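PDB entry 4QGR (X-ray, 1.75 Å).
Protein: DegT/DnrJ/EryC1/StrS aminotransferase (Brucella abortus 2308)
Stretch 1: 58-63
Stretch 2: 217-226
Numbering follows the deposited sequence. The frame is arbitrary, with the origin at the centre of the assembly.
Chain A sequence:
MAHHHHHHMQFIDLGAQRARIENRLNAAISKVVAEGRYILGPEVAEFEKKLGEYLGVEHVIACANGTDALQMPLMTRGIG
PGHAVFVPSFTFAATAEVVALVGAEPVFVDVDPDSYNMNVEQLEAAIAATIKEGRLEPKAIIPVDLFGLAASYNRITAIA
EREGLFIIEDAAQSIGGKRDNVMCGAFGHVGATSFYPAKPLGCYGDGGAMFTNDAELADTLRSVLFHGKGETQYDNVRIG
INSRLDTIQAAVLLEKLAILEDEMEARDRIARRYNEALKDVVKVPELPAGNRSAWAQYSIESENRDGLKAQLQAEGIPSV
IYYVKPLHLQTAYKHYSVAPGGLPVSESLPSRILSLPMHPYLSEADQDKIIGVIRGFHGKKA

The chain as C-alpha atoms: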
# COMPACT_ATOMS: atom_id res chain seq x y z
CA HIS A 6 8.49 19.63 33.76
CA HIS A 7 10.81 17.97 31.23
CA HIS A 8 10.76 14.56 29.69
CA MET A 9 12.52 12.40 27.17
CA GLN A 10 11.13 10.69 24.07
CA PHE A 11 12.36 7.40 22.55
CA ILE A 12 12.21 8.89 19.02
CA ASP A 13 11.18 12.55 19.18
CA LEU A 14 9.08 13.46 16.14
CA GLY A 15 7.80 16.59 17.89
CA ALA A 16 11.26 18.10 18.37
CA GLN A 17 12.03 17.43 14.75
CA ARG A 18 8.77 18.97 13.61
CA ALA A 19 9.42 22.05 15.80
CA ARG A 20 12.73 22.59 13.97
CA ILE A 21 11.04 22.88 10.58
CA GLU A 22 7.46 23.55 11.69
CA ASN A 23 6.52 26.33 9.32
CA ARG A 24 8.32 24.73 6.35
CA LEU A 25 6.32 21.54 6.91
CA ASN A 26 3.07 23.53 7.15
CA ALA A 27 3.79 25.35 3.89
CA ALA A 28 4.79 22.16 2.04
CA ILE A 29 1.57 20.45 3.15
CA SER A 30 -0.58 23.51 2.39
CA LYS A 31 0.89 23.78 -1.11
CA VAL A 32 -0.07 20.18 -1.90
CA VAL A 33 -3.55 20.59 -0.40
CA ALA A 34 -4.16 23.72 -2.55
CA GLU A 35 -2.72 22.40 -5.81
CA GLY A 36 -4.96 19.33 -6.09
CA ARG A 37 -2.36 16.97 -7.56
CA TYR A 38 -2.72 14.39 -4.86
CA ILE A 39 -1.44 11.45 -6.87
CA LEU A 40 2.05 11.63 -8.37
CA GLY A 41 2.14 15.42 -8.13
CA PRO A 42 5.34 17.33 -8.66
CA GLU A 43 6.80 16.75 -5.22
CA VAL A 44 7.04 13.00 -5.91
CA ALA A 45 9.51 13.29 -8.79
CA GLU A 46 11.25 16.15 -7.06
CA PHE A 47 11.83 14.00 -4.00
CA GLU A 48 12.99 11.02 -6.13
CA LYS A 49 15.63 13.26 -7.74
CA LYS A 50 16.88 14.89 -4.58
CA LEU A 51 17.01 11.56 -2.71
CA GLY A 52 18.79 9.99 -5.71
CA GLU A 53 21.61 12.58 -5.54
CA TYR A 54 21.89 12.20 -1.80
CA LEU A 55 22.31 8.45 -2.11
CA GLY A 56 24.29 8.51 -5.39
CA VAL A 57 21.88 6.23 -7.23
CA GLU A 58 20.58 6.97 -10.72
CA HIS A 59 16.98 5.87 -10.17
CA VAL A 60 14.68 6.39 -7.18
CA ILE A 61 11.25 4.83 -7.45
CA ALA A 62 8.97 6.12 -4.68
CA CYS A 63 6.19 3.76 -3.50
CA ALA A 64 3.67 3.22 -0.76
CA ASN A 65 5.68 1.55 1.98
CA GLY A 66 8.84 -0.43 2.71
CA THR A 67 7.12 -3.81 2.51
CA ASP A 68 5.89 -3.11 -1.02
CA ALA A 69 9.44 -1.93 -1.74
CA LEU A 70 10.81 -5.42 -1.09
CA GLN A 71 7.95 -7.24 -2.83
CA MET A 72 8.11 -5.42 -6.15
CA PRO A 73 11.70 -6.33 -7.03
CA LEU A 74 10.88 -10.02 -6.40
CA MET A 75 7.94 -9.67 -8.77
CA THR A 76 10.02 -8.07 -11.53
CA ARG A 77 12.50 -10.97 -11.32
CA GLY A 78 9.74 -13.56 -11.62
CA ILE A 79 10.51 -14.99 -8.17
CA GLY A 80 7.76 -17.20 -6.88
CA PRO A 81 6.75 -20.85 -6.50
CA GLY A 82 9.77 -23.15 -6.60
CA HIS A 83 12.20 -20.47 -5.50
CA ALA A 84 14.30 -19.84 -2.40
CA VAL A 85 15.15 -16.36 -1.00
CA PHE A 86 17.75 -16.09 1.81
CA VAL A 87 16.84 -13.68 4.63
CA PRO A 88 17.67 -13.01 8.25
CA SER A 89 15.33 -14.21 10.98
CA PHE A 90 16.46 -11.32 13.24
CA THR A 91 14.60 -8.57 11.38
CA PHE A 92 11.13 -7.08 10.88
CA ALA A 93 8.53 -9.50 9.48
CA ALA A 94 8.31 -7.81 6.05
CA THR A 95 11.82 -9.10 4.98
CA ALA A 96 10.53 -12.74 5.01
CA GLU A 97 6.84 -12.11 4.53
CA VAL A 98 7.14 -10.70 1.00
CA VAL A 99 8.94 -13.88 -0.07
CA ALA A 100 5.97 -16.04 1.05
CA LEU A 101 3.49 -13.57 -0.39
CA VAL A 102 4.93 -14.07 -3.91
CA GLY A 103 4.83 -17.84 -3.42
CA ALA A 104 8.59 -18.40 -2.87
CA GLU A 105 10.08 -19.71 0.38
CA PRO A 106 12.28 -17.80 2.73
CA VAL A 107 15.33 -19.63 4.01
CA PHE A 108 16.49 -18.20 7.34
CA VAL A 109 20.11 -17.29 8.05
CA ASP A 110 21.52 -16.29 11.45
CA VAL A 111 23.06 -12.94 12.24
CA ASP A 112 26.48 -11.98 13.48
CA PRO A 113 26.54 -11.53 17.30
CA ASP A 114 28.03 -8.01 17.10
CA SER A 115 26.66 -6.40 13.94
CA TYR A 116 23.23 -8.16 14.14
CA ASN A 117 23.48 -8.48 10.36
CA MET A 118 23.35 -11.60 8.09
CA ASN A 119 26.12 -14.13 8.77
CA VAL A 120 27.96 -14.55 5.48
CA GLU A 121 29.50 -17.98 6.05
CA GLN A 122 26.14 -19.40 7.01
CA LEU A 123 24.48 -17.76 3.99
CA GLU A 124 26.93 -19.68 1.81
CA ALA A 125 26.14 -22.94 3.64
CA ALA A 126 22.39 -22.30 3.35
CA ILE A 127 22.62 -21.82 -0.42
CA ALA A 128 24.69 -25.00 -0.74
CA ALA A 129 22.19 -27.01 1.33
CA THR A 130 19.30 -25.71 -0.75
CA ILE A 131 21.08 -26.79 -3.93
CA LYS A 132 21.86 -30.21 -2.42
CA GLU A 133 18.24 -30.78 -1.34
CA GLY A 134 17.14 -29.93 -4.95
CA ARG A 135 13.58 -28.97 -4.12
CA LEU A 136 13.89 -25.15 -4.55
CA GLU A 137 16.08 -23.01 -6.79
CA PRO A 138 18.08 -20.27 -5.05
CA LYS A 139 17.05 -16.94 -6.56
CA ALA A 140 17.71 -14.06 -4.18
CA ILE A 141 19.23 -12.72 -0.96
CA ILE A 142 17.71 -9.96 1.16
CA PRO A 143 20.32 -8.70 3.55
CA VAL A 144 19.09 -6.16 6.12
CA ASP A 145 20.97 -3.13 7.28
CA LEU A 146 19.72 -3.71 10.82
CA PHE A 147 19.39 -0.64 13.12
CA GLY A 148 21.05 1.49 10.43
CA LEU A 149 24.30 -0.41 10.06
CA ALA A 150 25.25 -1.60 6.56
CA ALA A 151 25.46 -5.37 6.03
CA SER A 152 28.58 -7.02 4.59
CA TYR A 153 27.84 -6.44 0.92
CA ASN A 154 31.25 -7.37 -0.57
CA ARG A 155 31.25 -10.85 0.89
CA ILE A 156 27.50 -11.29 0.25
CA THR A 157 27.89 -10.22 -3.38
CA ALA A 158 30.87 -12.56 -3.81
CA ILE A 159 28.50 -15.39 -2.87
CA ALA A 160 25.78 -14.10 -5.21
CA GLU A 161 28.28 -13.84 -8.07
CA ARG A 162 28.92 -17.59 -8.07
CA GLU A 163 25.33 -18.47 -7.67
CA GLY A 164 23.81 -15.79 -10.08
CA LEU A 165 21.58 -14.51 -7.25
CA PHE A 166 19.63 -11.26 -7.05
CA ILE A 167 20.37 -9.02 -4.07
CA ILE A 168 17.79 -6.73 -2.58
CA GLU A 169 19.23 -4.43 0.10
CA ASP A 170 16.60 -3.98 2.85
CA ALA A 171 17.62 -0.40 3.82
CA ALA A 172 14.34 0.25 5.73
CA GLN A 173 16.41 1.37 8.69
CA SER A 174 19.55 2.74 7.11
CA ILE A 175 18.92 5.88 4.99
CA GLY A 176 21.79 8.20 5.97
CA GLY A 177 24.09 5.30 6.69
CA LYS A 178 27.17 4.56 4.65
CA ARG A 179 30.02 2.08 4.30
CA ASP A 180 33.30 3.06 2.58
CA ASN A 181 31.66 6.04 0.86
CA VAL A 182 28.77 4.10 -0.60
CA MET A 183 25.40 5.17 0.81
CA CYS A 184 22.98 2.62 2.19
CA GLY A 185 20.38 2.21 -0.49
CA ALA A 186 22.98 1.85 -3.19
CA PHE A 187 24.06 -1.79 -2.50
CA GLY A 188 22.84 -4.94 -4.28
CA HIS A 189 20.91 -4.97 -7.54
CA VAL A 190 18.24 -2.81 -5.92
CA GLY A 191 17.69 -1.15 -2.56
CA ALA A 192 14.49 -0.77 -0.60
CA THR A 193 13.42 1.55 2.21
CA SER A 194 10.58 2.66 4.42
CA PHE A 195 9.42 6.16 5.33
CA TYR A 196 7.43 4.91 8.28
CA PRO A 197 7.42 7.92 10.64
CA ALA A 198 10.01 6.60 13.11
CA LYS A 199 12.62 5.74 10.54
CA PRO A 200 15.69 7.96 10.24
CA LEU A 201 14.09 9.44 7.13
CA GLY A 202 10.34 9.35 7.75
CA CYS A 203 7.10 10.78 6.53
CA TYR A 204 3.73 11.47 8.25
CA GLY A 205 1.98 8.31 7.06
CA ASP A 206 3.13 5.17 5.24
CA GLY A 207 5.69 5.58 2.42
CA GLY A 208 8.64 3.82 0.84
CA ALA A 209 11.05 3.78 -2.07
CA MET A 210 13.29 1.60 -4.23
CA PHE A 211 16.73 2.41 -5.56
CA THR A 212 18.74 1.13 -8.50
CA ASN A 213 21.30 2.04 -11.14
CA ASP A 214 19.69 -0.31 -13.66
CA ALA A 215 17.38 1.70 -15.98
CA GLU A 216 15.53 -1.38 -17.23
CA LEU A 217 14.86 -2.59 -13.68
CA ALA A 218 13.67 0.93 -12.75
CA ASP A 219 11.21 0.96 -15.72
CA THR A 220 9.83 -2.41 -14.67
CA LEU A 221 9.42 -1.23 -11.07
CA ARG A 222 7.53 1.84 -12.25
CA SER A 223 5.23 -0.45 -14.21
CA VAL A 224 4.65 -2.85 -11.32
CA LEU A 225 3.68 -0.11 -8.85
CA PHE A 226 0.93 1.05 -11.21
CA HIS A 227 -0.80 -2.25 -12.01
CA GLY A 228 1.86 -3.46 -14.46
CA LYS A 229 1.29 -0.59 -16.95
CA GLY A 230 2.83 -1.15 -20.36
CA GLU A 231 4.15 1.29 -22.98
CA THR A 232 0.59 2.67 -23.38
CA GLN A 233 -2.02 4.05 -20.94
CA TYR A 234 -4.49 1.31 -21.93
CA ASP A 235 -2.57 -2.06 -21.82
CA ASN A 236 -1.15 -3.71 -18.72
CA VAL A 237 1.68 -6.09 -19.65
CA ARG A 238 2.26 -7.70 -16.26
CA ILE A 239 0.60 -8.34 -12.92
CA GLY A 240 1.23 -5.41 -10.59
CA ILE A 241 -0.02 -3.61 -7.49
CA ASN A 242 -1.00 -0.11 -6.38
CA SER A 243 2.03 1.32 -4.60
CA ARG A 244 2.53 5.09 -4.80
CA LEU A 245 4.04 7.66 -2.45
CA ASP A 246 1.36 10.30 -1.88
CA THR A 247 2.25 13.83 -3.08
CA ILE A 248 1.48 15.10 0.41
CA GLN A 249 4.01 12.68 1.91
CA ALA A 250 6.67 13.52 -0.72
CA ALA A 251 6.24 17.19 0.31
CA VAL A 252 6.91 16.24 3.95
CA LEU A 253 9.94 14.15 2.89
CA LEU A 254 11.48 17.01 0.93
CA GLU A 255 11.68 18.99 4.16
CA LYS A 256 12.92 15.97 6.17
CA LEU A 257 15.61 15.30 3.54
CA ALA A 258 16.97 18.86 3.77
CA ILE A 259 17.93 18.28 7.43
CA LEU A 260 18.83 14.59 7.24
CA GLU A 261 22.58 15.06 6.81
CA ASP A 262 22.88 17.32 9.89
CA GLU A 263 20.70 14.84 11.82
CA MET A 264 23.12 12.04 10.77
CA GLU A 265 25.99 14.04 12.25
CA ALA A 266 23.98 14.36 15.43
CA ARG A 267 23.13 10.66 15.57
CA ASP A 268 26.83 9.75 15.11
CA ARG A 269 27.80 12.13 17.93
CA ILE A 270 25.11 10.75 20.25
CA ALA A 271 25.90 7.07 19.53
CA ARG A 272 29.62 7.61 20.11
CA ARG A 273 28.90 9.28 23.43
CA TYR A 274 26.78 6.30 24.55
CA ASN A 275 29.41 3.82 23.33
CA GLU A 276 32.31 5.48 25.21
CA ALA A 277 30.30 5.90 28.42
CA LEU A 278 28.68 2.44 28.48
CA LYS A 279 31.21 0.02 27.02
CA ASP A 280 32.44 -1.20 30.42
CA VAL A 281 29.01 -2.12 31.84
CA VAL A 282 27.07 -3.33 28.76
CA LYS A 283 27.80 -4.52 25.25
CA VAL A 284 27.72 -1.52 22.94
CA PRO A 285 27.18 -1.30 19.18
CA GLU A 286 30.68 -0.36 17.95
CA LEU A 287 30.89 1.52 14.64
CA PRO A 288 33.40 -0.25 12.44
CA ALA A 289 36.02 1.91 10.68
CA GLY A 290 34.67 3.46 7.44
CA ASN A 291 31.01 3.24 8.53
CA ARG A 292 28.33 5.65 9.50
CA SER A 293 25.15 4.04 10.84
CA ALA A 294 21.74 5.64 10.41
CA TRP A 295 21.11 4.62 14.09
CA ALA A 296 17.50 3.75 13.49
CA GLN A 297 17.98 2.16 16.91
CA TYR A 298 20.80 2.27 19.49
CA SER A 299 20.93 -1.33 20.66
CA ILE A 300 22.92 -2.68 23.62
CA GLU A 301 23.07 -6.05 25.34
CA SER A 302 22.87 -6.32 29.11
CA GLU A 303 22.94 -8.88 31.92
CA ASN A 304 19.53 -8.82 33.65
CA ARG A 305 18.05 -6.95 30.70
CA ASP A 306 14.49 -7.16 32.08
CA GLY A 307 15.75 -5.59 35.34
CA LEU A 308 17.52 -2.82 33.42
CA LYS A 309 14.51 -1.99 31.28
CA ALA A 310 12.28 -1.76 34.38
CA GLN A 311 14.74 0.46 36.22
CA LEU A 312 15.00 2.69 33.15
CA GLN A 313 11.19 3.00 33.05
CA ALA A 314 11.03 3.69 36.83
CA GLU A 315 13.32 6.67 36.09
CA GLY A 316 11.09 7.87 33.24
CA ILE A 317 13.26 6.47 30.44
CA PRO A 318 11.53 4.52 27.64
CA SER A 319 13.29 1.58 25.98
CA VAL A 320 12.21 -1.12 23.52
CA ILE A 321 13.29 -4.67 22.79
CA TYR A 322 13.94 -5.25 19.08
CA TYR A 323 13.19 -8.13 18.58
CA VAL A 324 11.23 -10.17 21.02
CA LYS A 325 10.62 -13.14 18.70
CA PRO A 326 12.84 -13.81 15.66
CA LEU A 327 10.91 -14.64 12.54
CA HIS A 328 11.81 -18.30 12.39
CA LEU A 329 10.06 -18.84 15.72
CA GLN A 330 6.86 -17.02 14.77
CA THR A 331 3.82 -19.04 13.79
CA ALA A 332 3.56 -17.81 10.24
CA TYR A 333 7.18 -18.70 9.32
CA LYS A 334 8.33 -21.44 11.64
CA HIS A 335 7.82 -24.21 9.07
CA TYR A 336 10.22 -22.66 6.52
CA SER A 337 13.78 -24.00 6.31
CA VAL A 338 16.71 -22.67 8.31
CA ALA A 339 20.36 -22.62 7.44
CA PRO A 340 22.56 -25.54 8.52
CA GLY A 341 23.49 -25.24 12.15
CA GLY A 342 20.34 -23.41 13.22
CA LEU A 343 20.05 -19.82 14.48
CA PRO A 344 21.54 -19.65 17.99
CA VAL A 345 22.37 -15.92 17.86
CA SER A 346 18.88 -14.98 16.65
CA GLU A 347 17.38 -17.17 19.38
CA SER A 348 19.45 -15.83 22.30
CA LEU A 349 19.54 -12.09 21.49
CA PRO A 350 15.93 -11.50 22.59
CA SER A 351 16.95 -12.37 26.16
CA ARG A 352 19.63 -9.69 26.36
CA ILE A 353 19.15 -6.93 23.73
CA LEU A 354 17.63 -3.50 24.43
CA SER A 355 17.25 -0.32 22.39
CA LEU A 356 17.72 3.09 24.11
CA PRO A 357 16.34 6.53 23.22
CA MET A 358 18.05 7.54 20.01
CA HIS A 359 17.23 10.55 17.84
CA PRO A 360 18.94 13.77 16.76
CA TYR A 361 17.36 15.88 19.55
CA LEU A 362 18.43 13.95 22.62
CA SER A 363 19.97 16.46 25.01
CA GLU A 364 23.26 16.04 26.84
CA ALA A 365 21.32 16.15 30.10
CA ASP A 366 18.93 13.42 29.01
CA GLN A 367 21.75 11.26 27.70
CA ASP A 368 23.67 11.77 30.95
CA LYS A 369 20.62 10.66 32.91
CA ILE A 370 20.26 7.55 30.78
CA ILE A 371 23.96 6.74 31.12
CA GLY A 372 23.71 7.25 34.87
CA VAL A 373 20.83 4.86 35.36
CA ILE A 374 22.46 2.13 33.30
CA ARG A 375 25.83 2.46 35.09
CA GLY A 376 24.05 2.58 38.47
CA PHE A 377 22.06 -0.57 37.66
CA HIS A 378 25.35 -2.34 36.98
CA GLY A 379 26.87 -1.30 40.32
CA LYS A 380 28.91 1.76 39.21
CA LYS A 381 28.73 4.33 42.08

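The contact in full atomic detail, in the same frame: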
# COMPACT_ATOMS: atom_id res chain seq x y z
N GLU A 58 21.12 6.32 -9.51
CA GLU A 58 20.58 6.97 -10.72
C GLU A 58 19.06 7.01 -10.72
O GLU A 58 18.47 7.94 -11.28
CB GLU A 58 21.03 6.24 -11.97
CG GLU A 58 22.53 6.27 -12.18
CD GLU A 58 22.95 5.58 -13.47
OE1 GLU A 58 22.27 5.75 -14.51
OE2 GLU A 58 23.97 4.86 -13.43
N HIS A 59 18.44 6.00 -10.14
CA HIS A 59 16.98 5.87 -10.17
C HIS A 59 16.42 5.70 -8.78
O HIS A 59 16.80 4.77 -8.08
CB HIS A 59 16.52 4.69 -11.04
CG HIS A 59 17.07 4.73 -12.44
ND1 HIS A 59 16.52 5.51 -13.43
CD2 HIS A 59 18.16 4.14 -12.98
CE1 HIS A 59 17.26 5.41 -14.53
NE2 HIS A 59 18.25 4.57 -14.29
N VAL A 60 15.44 6.55 -8.43
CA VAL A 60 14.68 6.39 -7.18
C VAL A 60 13.23 6.24 -7.57
O VAL A 60 12.69 7.08 -8.33
CB VAL A 60 14.80 7.60 -6.25
CG1 VAL A 60 13.87 7.44 -5.02
CG2 VAL A 60 16.28 7.82 -5.85
N ILE A 61 12.63 5.15 -7.11
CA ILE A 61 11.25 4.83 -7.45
C ILE A 61 10.45 4.86 -6.14
O ILE A 61 10.42 3.88 -5.37
CB ILE A 61 11.14 3.45 -8.11
CG1 ILE A 61 12.05 3.34 -9.34
CG2 ILE A 61 9.69 3.18 -8.50
CD1 ILE A 61 13.39 2.71 -9.01
N ALA A 62 9.77 5.98 -5.91
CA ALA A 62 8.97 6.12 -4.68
C ALA A 62 7.78 5.17 -4.72
O ALA A 62 7.29 4.87 -5.80
CB ALA A 62 8.52 7.58 -4.49
N CYS A 63 7.35 4.66 -3.56
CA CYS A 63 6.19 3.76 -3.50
C CYS A 63 5.49 3.91 -2.16
O CYS A 63 5.80 4.84 -1.38
CB CYS A 63 6.64 2.32 -3.76
SG CYS A 63 7.97 1.68 -2.69
N LEU A 217 15.50 -2.14 -14.92
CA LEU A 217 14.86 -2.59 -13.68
C LEU A 217 13.97 -1.47 -13.15
O LEU A 217 12.85 -1.73 -12.68
CB LEU A 217 15.89 -2.99 -12.64
CG LEU A 217 15.35 -3.29 -11.24
CD1 LEU A 217 14.33 -4.43 -11.28
CD2 LEU A 217 16.50 -3.65 -10.31
N ALA A 218 14.45 -0.24 -13.19
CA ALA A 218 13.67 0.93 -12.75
C ALA A 218 12.35 1.03 -13.55
O ALA A 218 11.30 1.29 -13.00
CB ALA A 218 14.50 2.21 -12.89
N ASP A 219 12.41 0.84 -14.86
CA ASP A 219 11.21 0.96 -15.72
C ASP A 219 10.20 -0.09 -15.34
O ASP A 219 9.01 0.18 -15.30
CB ASP A 219 11.59 0.76 -17.19
CG ASP A 219 12.32 1.95 -17.79
OD1 ASP A 219 12.31 3.05 -17.22
OD2 ASP A 219 12.90 1.77 -18.89
N THR A 220 10.69 -1.29 -15.07
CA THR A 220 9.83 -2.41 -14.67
C THR A 220 9.20 -2.12 -13.33
O THR A 220 8.03 -2.40 -13.11
CB THR A 220 10.60 -3.76 -14.70
OG1 THR A 220 11.18 -3.95 -16.04
CG2 THR A 220 9.70 -4.83 -14.44
N LEU A 221 9.97 -1.54 -12.41
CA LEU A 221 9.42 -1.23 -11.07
C LEU A 221 8.31 -0.17 -11.17
O LEU A 221 7.28 -0.22 -10.49
CB LEU A 221 10.50 -0.79 -10.08
CG LEU A 221 11.45 -1.92 -9.71
CD1 LEU A 221 12.63 -1.36 -8.95
CD2 LEU A 221 10.76 -3.00 -8.89
N ARG A 222 8.50 0.79 -12.08
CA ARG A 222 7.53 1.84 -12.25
C ARG A 222 6.25 1.29 -12.89
O ARG A 222 5.16 1.84 -12.66
CB ARG A 222 8.07 3.02 -13.06
CG ARG A 222 9.18 3.79 -12.33
CD ARG A 222 9.52 5.12 -13.03
NE ARG A 222 10.80 5.70 -12.57
CZ ARG A 222 10.95 6.38 -11.43
NH1 ARG A 222 9.93 6.55 -10.59
NH2 ARG A 222 12.14 6.85 -11.12
N SER A 223 6.39 0.23 -13.67
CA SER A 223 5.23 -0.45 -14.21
C SER A 223 4.50 -1.22 -13.10
O SER A 223 3.30 -1.08 -12.94
CB SER A 223 5.67 -1.40 -15.34
OG SER A 223 4.64 -2.30 -15.72
N VAL A 224 5.24 -1.99 -12.33
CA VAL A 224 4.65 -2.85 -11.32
C VAL A 224 3.86 -2.06 -10.28
O VAL A 224 2.80 -2.51 -9.82
CB VAL A 224 5.75 -3.73 -10.63
CG1 VAL A 224 5.22 -4.45 -9.39
CG2 VAL A 224 6.27 -4.76 -11.62
N LEU A 225 4.35 -0.88 -9.90
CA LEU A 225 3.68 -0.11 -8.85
C LEU A 225 2.41 0.54 -9.33
O LEU A 225 1.61 1.02 -8.50
CB LEU A 225 4.62 0.92 -8.22
CG LEU A 225 5.01 2.11 -9.09
CD1 LEU A 225 3.98 3.22 -9.07
CD2 LEU A 225 6.34 2.66 -8.63
N PHE A 226 2.17 0.54 -10.64
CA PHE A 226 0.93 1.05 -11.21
C PHE A 226 0.25 -0.01 -12.06
O PHE A 226 0.09 0.15 -13.29
CB PHE A 226 1.15 2.36 -11.96
CG PHE A 226 -0.13 2.98 -12.52
CD1 PHE A 226 -1.32 2.90 -11.82
CD2 PHE A 226 -0.14 3.61 -13.76
CE1 PHE A 226 -2.49 3.46 -12.33
CE2 PHE A 226 -1.31 4.18 -14.28
CZ PHE A 226 -2.48 4.10 -13.56
O HOH W 1 14.49 7.33 -12.80

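Residues 59-63 form a β-strand and residues 217-224 lie in an α-helix that begins earlier in the chain. The two run nearly parallel: the angle between their N-to-C directions is 12°, and their axes approach to 9.1 Å. The backbones keep apart accordingly, with the closest CA pairings being H59 CA to A218 CA at 6.5 Å and I61 CA to R222 CA at 6.8 Å. Two residues along the strand thus correspond to four along the helix, so strand alternation and the helical repeat present side chains to each other at matching intervals. Within the helix, i-to-i+4 bonds such as L221 N to L217 O (2.9 Å) and R222 N to A218 O (3.0 Å) use the backbone polar groups internally, and side chains make most of the contact.

The strand's alternation is evident in its CA-to-CB directions: H59 and I61 point toward the helix, while V60 points away. I61 is the centre of the contact, with 99 Å² covered by the helical stretch, the largest share of any residue here. Its chi1 is m (-55°), but chi2, at 95°, lies between wells. I61 CD1 reaches both A218 CB and L221 CD1, each at 4.1 Å, whereas I61 CG2 packs against L225 CD2 at 3.4 Å, a tight apolar approach. CD1 and CG2 make the closest approaches to A218 and L225 respectively, and L221 lies within reach of both. L225 CD2 also lies 3.7 Å from A62 O. All four apolar residues in this cluster are buried, as suits aliphatic groups; the contact as a whole buries 344 Å², both sides summed.

A218 sits at the H59 end, where the CA-CA distance is the shorter of the two register pairs. Its CB sits over one face of the H59 imidazole, 4.0 Å from the ring centroid and 29° off the ring normal, which is CH-pi geometry; the closest pair is A218 CB to H59 CG at 3.6 Å. The alanine methyl lies against the ring face, and A218 is buried there.

The CA-to-CB bond of R222 points sideways, but its extended chain (chi1 m, chi2 and chi3 t) brings the end of the side chain nearer the strand. There R222 NH2 donates to V60 O at 2.9 Å, with an N-H...O angle of 141°. The carbonyl lies near the guanidinium plane, while I61 CG1 covers one face, 3.8 Å from R222 CZ. R222 NH2 also donates to water 1 at 2.9 Å, and that water is hydrogen-bonded to H59 ND1 at 2.8 Å, bridging the two side chains. The long side chain thus places NH2 to donate both to V60 O and to the water on H59 ND1, while I61 covers a guanidinium face.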